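PDB 5X3I: glycoside hydrolase family 31 from Kribbella flavida DSM 17836, which hydrolyses the alpha-1,3-glucosidic linkages of the cyclic tetrasaccharide cyclobis-(1-6)-alpha-nigerosyl to yield isomaltose inside the cell. Local coordinates for residues 205-210 and 221-226; 472-477 and 519-524. The protein carries 1 engineered substitution. One frame throughout, in Å; residues are numbered along the deposited sequence.

Contact 1 (205-210 and 221-226)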
# COMPACT_ATOMS: atom_id res chain seq x y z
N ALA A 205 11.54 -4.94 -2.65
CA ALA A 205 10.82 -3.73 -2.30
C ALA A 205 10.49 -2.93 -3.53
O ALA A 205 11.34 -2.21 -4.06
CB ALA A 205 11.65 -2.91 -1.34
N VAL A 206 9.23 -3.00 -3.95
CA VAL A 206 8.74 -2.18 -5.04
C VAL A 206 7.24 -1.95 -4.85
O VAL A 206 6.49 -2.87 -4.53
CB VAL A 206 9.04 -2.84 -6.43
CG1 VAL A 206 8.42 -4.24 -6.53
CG2 VAL A 206 8.55 -1.96 -7.55
N VAL A 207 6.80 -0.73 -5.13
CA VAL A 207 5.40 -0.39 -4.93
C VAL A 207 4.59 -1.11 -5.99
O VAL A 207 4.86 -0.99 -7.18
CB VAL A 207 5.16 1.12 -5.02
CG1 VAL A 207 3.67 1.42 -4.97
CG2 VAL A 207 5.90 1.83 -3.89
N PHE A 208 3.61 -1.88 -5.55
CA PHE A 208 2.77 -2.61 -6.49
C PHE A 208 1.38 -2.79 -5.95
O PHE A 208 1.21 -3.05 -4.75
CB PHE A 208 3.39 -3.99 -6.78
CG PHE A 208 2.57 -4.85 -7.68
CD1 PHE A 208 2.48 -4.58 -9.03
CD2 PHE A 208 1.89 -5.95 -7.18
CE1 PHE A 208 1.74 -5.38 -9.87
CE2 PHE A 208 1.14 -6.75 -8.00
CZ PHE A 208 1.06 -6.47 -9.35
N GLU A 209 0.38 -2.71 -6.81
CA GLU A 209 -0.95 -3.03 -6.36
C GLU A 209 -1.22 -4.49 -6.66
O GLU A 209 -1.48 -4.87 -7.79
CB GLU A 209 -2.02 -2.18 -7.05
CG GLU A 209 -3.43 -2.66 -6.67
CD GLU A 209 -4.55 -2.19 -7.60
OE1 GLU A 209 -4.30 -1.47 -8.58
OE2 GLU A 209 -5.70 -2.54 -7.31
N GLN A 210 -1.23 -5.29 -5.61
CA GLN A 210 -1.60 -6.68 -5.70
C GLN A 210 -3.02 -6.79 -5.19
O GLN A 210 -3.27 -6.50 -4.02
CB GLN A 210 -0.64 -7.54 -4.88
CG GLN A 210 -1.11 -8.96 -4.64
CD GLN A 210 -1.40 -9.70 -5.92
OE1 GLN A 210 -0.60 -9.70 -6.85
NE2 GLN A 210 -2.57 -10.32 -5.99
N TYR A 221 1.79 -2.99 -1.13
CA TYR A 221 1.59 -1.61 -1.55
C TYR A 221 2.61 -0.65 -0.92
O TYR A 221 2.78 0.46 -1.38
CB TYR A 221 0.20 -1.10 -1.14
CG TYR A 221 -1.01 -1.93 -1.47
CD1 TYR A 221 -1.73 -1.71 -2.62
CD2 TYR A 221 -1.50 -2.86 -0.57
CE1 TYR A 221 -2.87 -2.40 -2.89
CE2 TYR A 221 -2.65 -3.56 -0.82
CZ TYR A 221 -3.33 -3.34 -1.99
OH TYR A 221 -4.47 -4.03 -2.27
N LEU A 222 3.22 -1.07 0.17
CA LEU A 222 4.00 -0.15 0.98
C LEU A 222 5.32 -0.77 1.44
O LEU A 222 5.50 -1.05 2.61
CB LEU A 222 3.18 0.30 2.20
CG LEU A 222 3.37 1.74 2.72
CD1 LEU A 222 2.37 2.07 3.86
CD2 LEU A 222 4.80 2.04 3.15
N PRO A 223 6.24 -1.02 0.49
CA PRO A 223 7.56 -1.54 0.84
C PRO A 223 8.50 -0.46 1.35
O PRO A 223 8.30 0.69 0.98
CB PRO A 223 8.07 -2.10 -0.48
CG PRO A 223 7.50 -1.19 -1.50
CD PRO A 223 6.14 -0.73 -0.95
N MET A 224 9.50 -0.82 2.16
CA MET A 224 10.65 0.05 2.40
C MET A 224 11.97 -0.76 2.43
O MET A 224 12.01 -1.83 3.00
CB MET A 224 10.53 0.80 3.73
CG MET A 224 9.22 1.52 3.98
SD MET A 224 9.30 2.41 5.54
CE MET A 224 7.58 2.98 5.63
N PRO A 225 13.05 -0.21 1.88
CA PRO A 225 14.34 -0.93 1.94
C PRO A 225 14.98 -0.76 3.30
O PRO A 225 16.04 -0.16 3.42
CB PRO A 225 15.16 -0.25 0.85
CG PRO A 225 14.63 1.14 0.78
CD PRO A 225 13.16 1.04 1.10
N PHE A 226 14.30 -1.23 4.33
CA PHE A 226 14.76 -1.03 5.71
C PHE A 226 14.29 -2.20 6.54
O PHE A 226 13.21 -2.72 6.32
CB PHE A 226 14.23 0.29 6.29
CG PHE A 226 14.19 0.31 7.81
CD1 PHE A 226 15.29 0.75 8.53
CD2 PHE A 226 13.08 -0.15 8.50
CE1 PHE A 226 15.27 0.75 9.92
CE2 PHE A 226 13.06 -0.15 9.89
CZ PHE A 226 14.16 0.30 10.60
O HOH W 1 -5.81 -3.78 -4.56
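Tyr221 lies obliquely against the backbone of residues 208-210. Its CA approaches Phe208 O at 3.5 Å as a CA-H...O contact, with an angle of 139° at the hydrogen. With CG anti to its own carbonyl carbon (chi1 -50°), the phenol reaches along the other segment, and CE1 meets Glu209 CG at 3.8 Å. At the far end a water in the ring plane accepts a bond from Tyr221 OH (2.7 Å) and donates one to Glu209 OE2 (3.0 Å), while the backbone N of Asp536, the inferred proton donor, also bonds to this hydroxyl. Cutting Tyr221 back to an alanine removes the phenol, and the bridging water and the Asp536 amide would probably lose their common partner, with a gap opened beside Glu209 CG.

Pro223 follows, its ring turned onto the chain at 205-207: CG rests 3.4 Å from Val206 C, and CB meets Ala205 CB at 3.8 Å. Val207 crosses this ring at about a right angle, bringing its CG2 to 3.9 Å from Pro223 CD. Beyond it, Pro225 centres an inverse gamma turn where the chain changes direction. The two segments run nearly antiparallel, 170° apart. The chemistry thus implies apolar contact round Pro223 at one end and, toward Tyr221, a CH...O contact and a water-mediated polar link at the hydroxyl beside the active-site residues.

Contact 2 (472-477 and 519-524); sequences GGEHAW and SRAGFT
Arg520 grips the Glu474 carboxylate side-on, through NE and NH2, in a bidentate salt bridge. Arg520 NE donates to Glu474 OE2 at 2.7 Å, meeting its syn lone pair, while Arg520 NH2 reaches Glu474 OE1 at 3.1 Å in an almost straight bond of 175°. Both acceptors lie close to the guanidinium plane, but the two flat groups are twisted 34° apart, and NH2 approaches OE1 from 27° outside the carboxylate plane. The glutamate chain bends at its second torsion to present both oxygens, whereas the arginine is extended from CG to NE and crosses it at about a right angle. Two bonds to two different oxygens should restrain rotation of the carboxylate, which is probably part of the active site, as in related enzymes.

Van der Waals contacts flank the pair. Gly472 N lies over one guanidinium face, offset toward its rim, and Ala521 CB sits 3.4 Å from Glu474 OE2 and 3.5 Å from Gly472 O.

A water adds a further polar link, donating to Gly472 O at 2.7 Å and accepting from Ala521 N at 3.0 Å.

Arg520 NH1 bonds to a glycerol, probably from the crystallisation liquor, consistent with a pocket here. The two loops follow the neighbouring parallel strands 467-470 and 517-519 of the TIM barrel, Gly472 coming directly after the engineered Ala471 at the position inferred to hold the catalytic nucleophile; Ala521 touches Pro497 of helix 496-510, and Arg520 packs on Trp533 of strand 531-533.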
# COMPACT_ATOMS: atom_id res chain seq x y z
N GLY A 472 -4.80 4.34 -4.31
CA GLY A 472 -3.96 4.16 -5.48
C GLY A 472 -2.62 4.86 -5.36
O GLY A 472 -2.09 5.02 -4.27
N GLY A 473 -2.08 5.29 -6.50
CA GLY A 473 -0.75 5.84 -6.54
C GLY A 473 0.35 4.87 -6.99
O GLY A 473 1.52 5.25 -7.04
N GLU A 474 -0.03 3.64 -7.32
CA GLU A 474 0.93 2.60 -7.77
C GLU A 474 1.07 2.55 -9.29
O GLU A 474 1.69 1.65 -9.81
CB GLU A 474 0.51 1.22 -7.28
CG GLU A 474 0.15 1.14 -5.80
CD GLU A 474 -1.33 1.41 -5.55
OE1 GLU A 474 -2.03 1.85 -6.48
OE2 GLU A 474 -1.79 1.16 -4.42
N HIS A 475 0.45 3.50 -9.98
CA HIS A 475 0.15 3.36 -11.40
C HIS A 475 1.33 3.56 -12.34
O HIS A 475 1.21 3.27 -13.52
CB HIS A 475 -0.96 4.34 -11.79
CG HIS A 475 -2.01 4.53 -10.74
ND1 HIS A 475 -2.97 3.58 -10.46
CD2 HIS A 475 -2.23 5.54 -9.87
CE1 HIS A 475 -3.74 4.00 -9.48
NE2 HIS A 475 -3.31 5.20 -9.10
N ALA A 476 2.44 4.09 -11.85
CA ALA A 476 3.50 4.45 -12.77
C ALA A 476 4.36 3.24 -13.07
O ALA A 476 5.08 2.76 -12.22
CB ALA A 476 4.36 5.57 -12.20
N TRP A 477 4.32 2.79 -14.32
CA TRP A 477 5.21 1.75 -14.78
C TRP A 477 6.04 2.27 -15.94
O TRP A 477 5.50 2.58 -17.00
CB TRP A 477 4.44 0.50 -15.23
CG TRP A 477 3.73 -0.24 -14.15
CD1 TRP A 477 3.87 -0.09 -12.80
CD2 TRP A 477 2.75 -1.27 -14.34
NE1 TRP A 477 3.04 -0.96 -12.14
CE2 TRP A 477 2.35 -1.70 -13.06
CE3 TRP A 477 2.19 -1.87 -15.47
CZ2 TRP A 477 1.39 -2.69 -12.89
CZ3 TRP A 477 1.24 -2.86 -15.29
CH2 TRP A 477 0.86 -3.27 -14.01
N SER A 519 -4.35 6.25 3.13
CA SER A 519 -3.65 5.73 1.95
C SER A 519 -3.32 4.25 2.09
O SER A 519 -3.08 3.79 3.18
CB SER A 519 -2.34 6.49 1.70
OG SER A 519 -2.51 7.89 1.66
N ARG A 520 -3.41 3.48 1.01
CA ARG A 520 -2.87 2.12 0.98
C ARG A 520 -1.38 2.06 0.59
O ARG A 520 -0.65 1.22 1.09
CB ARG A 520 -3.71 1.23 0.07
CG ARG A 520 -3.54 1.48 -1.42
CD ARG A 520 -4.55 0.70 -2.23
NE ARG A 520 -4.32 0.85 -3.66
CZ ARG A 520 -5.21 0.60 -4.61
NH1 ARG A 520 -6.43 0.19 -4.29
NH2 ARG A 520 -4.87 0.76 -5.88
N ALA A 521 -0.96 2.96 -0.29
CA ALA A 521 0.33 2.87 -0.94
C ALA A 521 1.33 3.85 -0.36
O ALA A 521 0.95 4.91 0.12
CB ALA A 521 0.20 3.11 -2.42
N GLY A 522 2.60 3.47 -0.37
CA GLY A 522 3.64 4.32 0.13
C GLY A 522 5.03 3.74 -0.04
O GLY A 522 5.21 2.71 -0.70
N PHE A 523 6.00 4.40 0.57
CA PHE A 523 7.40 4.04 0.47
C PHE A 523 8.09 4.69 1.64
O PHE A 523 7.44 5.28 2.50
CB PHE A 523 8.01 4.50 -0.86
CG PHE A 523 9.30 3.78 -1.24
CD1 PHE A 523 9.27 2.45 -1.62
CD2 PHE A 523 10.52 4.43 -1.21
CE1 PHE A 523 10.44 1.78 -1.98
CE2 PHE A 523 11.70 3.77 -1.55
CZ PHE A 523 11.66 2.45 -1.94
N THR A 524 9.42 4.62 1.65
CA THR A 524 10.24 5.34 2.59
C THR A 524 9.83 6.82 2.62
O THR A 524 9.74 7.45 1.58
CB THR A 524 11.75 5.25 2.21
OG1 THR A 524 12.16 3.87 2.12
CG2 THR A 524 12.61 5.98 3.22
O HOH W 2 -2.87 4.79 -1.70

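Overall arrangement
Both contacts are buried near the middle of the chain, their centres about 8 Å apart, but they hold different elements. Contact 1 joins a loop after strand 202-205 to the start of strand 223-230 in the N-terminal galactose mutarotase-like region; contact 2 joins two loops that follow TIM-barrel strands. The first is chiefly apolar, the second built on charge. They meet directly: Tyr221 O is 3.2 Å from Gly522 N, a probable hydrogen bond, and Glu209 OE1 makes a long, weak ion pair with Arg520 NH2. Pro223 and Pro225 pack against Phe523. The Tyr221 and Glu474 side chains are about 3 Å apart at nearest atoms; the N-terminal region probably contributes to the active-site edge.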